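Local coordinates for protein esterase (Thermotoga maritima, PDB 3DOH) that probably hydrolyses carboxylic esters, as a thermostable esterase that joins an immunoglobulin-like domain to an alpha/beta-hydrolase domain, at residues D51-R56 with K107-V112. Numbering follows the deposited sequence.
With SO4 (sulfate ion), chain E.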
loop_
_atom_site.group_PDB
_atom_site.type_symbol
_atom_site.label_atom_id
_atom_site.label_comp_id
_atom_site.label_asym_id
_atom_site.label_seq_id
_atom_site.Cartn_x
_atom_site.Cartn_y
_atom_site.Cartn_z
ATOM N N ASP A 51 25.260 17.259 11.489
ATOM C CA ASP A 51 25.547 18.315 10.478
ATOM C C ASP A 51 24.575 18.330 9.242
ATOM O O ASP A 51 24.889 18.918 8.199
ATOM C CB ASP A 51 27.048 18.345 10.047
ATOM C CG ASP A 51 28.002 18.858 11.192
ATOM O OD1 ASP A 51 28.052 20.104 11.455
ATOM O OD2 ASP A 51 28.707 18.006 11.821
ATOM N N THR A 52 23.398 17.702 9.353
ATOM C CA THR A 52 22.296 18.055 8.451
ATOM C C THR A 52 21.016 18.312 9.235
ATOM O O THR A 52 20.954 18.103 10.452
ATOM C CB THR A 52 21.990 16.982 7.382
ATOM O OG1 THR A 52 21.704 15.737 8.030
ATOM C CG2 THR A 52 23.140 16.821 6.380
ATOM N N TYR A 53 19.990 18.743 8.509
ATOM C CA TYR A 53 18.686 18.979 9.085
ATOM C C TYR A 53 17.710 17.968 8.586
ATOM O O TYR A 53 17.779 17.548 7.440
ATOM C CB TYR A 53 18.174 20.341 8.696
ATOM C CG TYR A 53 18.897 21.425 9.381
ATOM C CD1 TYR A 53 18.454 21.883 10.605
ATOM C CD2 TYR A 53 20.051 21.997 8.816
ATOM C CE1 TYR A 53 19.111 22.874 11.278
ATOM C CE2 TYR A 53 20.721 23.024 9.478
ATOM C CZ TYR A 53 20.226 23.452 10.709
ATOM O OH TYR A 53 20.849 24.435 11.416
ATOM N N SER A 54 16.786 17.573 9.437
ATOM C CA SER A 54 15.673 16.845 8.932
ATOM C C SER A 54 14.364 17.571 9.336
ATOM O O SER A 54 14.361 18.374 10.287
ATOM C CB SER A 54 15.788 15.381 9.343
ATOM O OG SER A 54 15.537 15.198 10.720
ATOM N N SER A 55 13.278 17.337 8.587
ATOM C CA SER A 55 12.005 18.048 8.854
ATOM C C SER A 55 11.282 17.452 10.031
ATOM O O SER A 55 11.324 16.238 10.263
ATOM C CB SER A 55 11.009 17.999 7.690
ATOM O OG SER A 55 11.611 18.183 6.436
ATOM N N ARG A 56 10.615 18.329 10.767
ATOM C CA ARG A 56 9.605 17.913 11.724
ATOM C C ARG A 56 8.320 18.084 10.975
ATOM O O ARG A 56 8.157 19.066 10.215
ATOM C CB ARG A 56 9.645 18.785 12.984
ATOM C CG ARG A 56 10.854 18.502 13.890
ATOM C CD ARG A 56 10.908 17.033 14.301
ATOM N NE ARG A 56 9.643 16.618 14.912
ATOM C CZ ARG A 56 9.297 16.853 16.182
ATOM N NH1 ARG A 56 10.129 17.504 17.005
ATOM N NH2 ARG A 56 8.103 16.435 16.633
ATOM N N LYS A 107 22.016 19.411 23.245
ATOM C CA LYS A 107 21.706 20.797 22.916
ATOM C C LYS A 107 20.787 20.883 21.703
ATOM O O LYS A 107 21.056 20.280 20.663
ATOM C CB LYS A 107 22.990 21.587 22.659
ATOM C CG LYS A 107 23.884 20.986 21.587
ATOM C CD LYS A 107 25.354 21.119 21.953
ATOM C CE LYS A 107 25.619 20.617 23.363
ATOM N NZ LYS A 107 25.644 21.729 24.353
ATOM N N LEU A 108 19.700 21.635 21.842
ATOM C CA LEU A 108 18.645 21.672 20.812
ATOM C C LEU A 108 18.894 22.706 19.749
ATOM O O LEU A 108 19.224 23.837 20.064
ATOM C CB LEU A 108 17.252 21.889 21.428
ATOM C CG LEU A 108 16.709 20.670 22.164
ATOM C CD1 LEU A 108 15.374 20.986 22.846
ATOM C CD2 LEU A 108 16.603 19.517 21.158
ATOM N N ASP A 109 18.639 22.318 18.506
ATOM C CA ASP A 109 19.059 23.063 17.370
ATOM C C ASP A 109 18.080 23.069 16.162
ATOM O O ASP A 109 18.033 22.133 15.338
ATOM C CB ASP A 109 20.376 22.478 16.952
ATOM C CG ASP A 109 21.376 23.525 16.656
ATOM O OD1 ASP A 109 21.022 24.453 15.890
ATOM O OD2 ASP A 109 22.500 23.428 17.205
ATOM N N TYR A 110 17.336 24.161 16.039
ATOM C CA TYR A 110 16.208 24.211 15.166
ATOM C C TYR A 110 16.234 25.423 14.304
ATOM O O TYR A 110 16.693 26.493 14.703
ATOM C CB TYR A 110 14.939 24.274 15.984
ATOM C CG TYR A 110 14.390 22.939 16.355
ATOM C CD1 TYR A 110 15.121 22.050 17.158
ATOM C CD2 TYR A 110 13.118 22.553 15.931
ATOM C CE1 TYR A 110 14.586 20.809 17.524
ATOM C CE2 TYR A 110 12.580 21.323 16.285
ATOM C CZ TYR A 110 13.307 20.465 17.077
ATOM O OH TYR A 110 12.764 19.244 17.398
ATOM N N ILE A 111 15.697 25.265 13.108
ATOM C CA ILE A 111 15.405 26.409 12.298
ATOM C C ILE A 111 13.974 26.278 11.824
ATOM O O ILE A 111 13.507 25.162 11.544
ATOM C CB ILE A 111 16.458 26.610 11.194
ATOM C CG1 ILE A 111 16.055 27.701 10.211
ATOM C CG2 ILE A 111 16.776 25.321 10.489
ATOM C CD1 ILE A 111 17.279 28.074 9.336
ATOM N N VAL A 112 13.298 27.426 11.795
ATOM C CA VAL A 112 11.904 27.518 11.567
ATOM C C VAL A 112 11.671 28.528 10.482
ATOM O O VAL A 112 12.374 29.551 10.424
ATOM C CB VAL A 112 11.208 28.038 12.820
ATOM C CG1 VAL A 112 9.684 28.240 12.589
ATOM C CG2 VAL A 112 11.446 27.102 13.956
HETATM S S SO4 E . 13.700 15.610 5.202
HETATM O O1 SO4 E . 14.272 16.800 5.831
HETATM O O2 SO4 E . 12.346 15.897 4.683
HETATM O O3 SO4 E . 13.707 14.550 6.209
HETATM O O4 SO4 E . 14.555 15.160 4.118
#
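Y53 with I111 and R56 with Y110 bridge two backbones, 51-56 and 107-112, whose nearest CA atoms, those of Y53 and Y110, are 8.4 Å apart and whose touching parts run 76° from each other. The two segments belong to the immunoglobulin-like N-terminal domain, and strand 43-48 lies between them in the sheet: S54 and R56 bond to its backbone through V47 and V45, D109 and I111 through K48 and K46. Side chains therefore reach across an intervening strand. The Y53 and I111 side chains cross at about a right angle, Y53 CE1 lying 3.5 Å from I111 CG2, an apolar contact. V116 and L115 of a second subunit pack on Y53 and I111 respectively, placing this pair at a subunit interface. R56 and Y110 make the polar link. Although Y110 sets out away from 51-56, its hydroxyl end comes back to the arginine, whose chain bends at chi2 and chi3. The R56 guanidinium also forms a salt bridge with D89 through NE and hydrogen bonds with S86 O through NH2 and V22 O through NH1, so several partners fix its rotation. Replacing R56 with a leucine would probably leave D89 without its charged mate and the Y110 hydroxyl without this donor. S55 N binds O1 of a sulfate, probably from the crystallisation liquor, at 3.0 Å. Across the contact, R56 NH1 donates to Y110 OH at 3.2 Å, the oxygen sitting at the guanidinium edge, only 6° out of its plane.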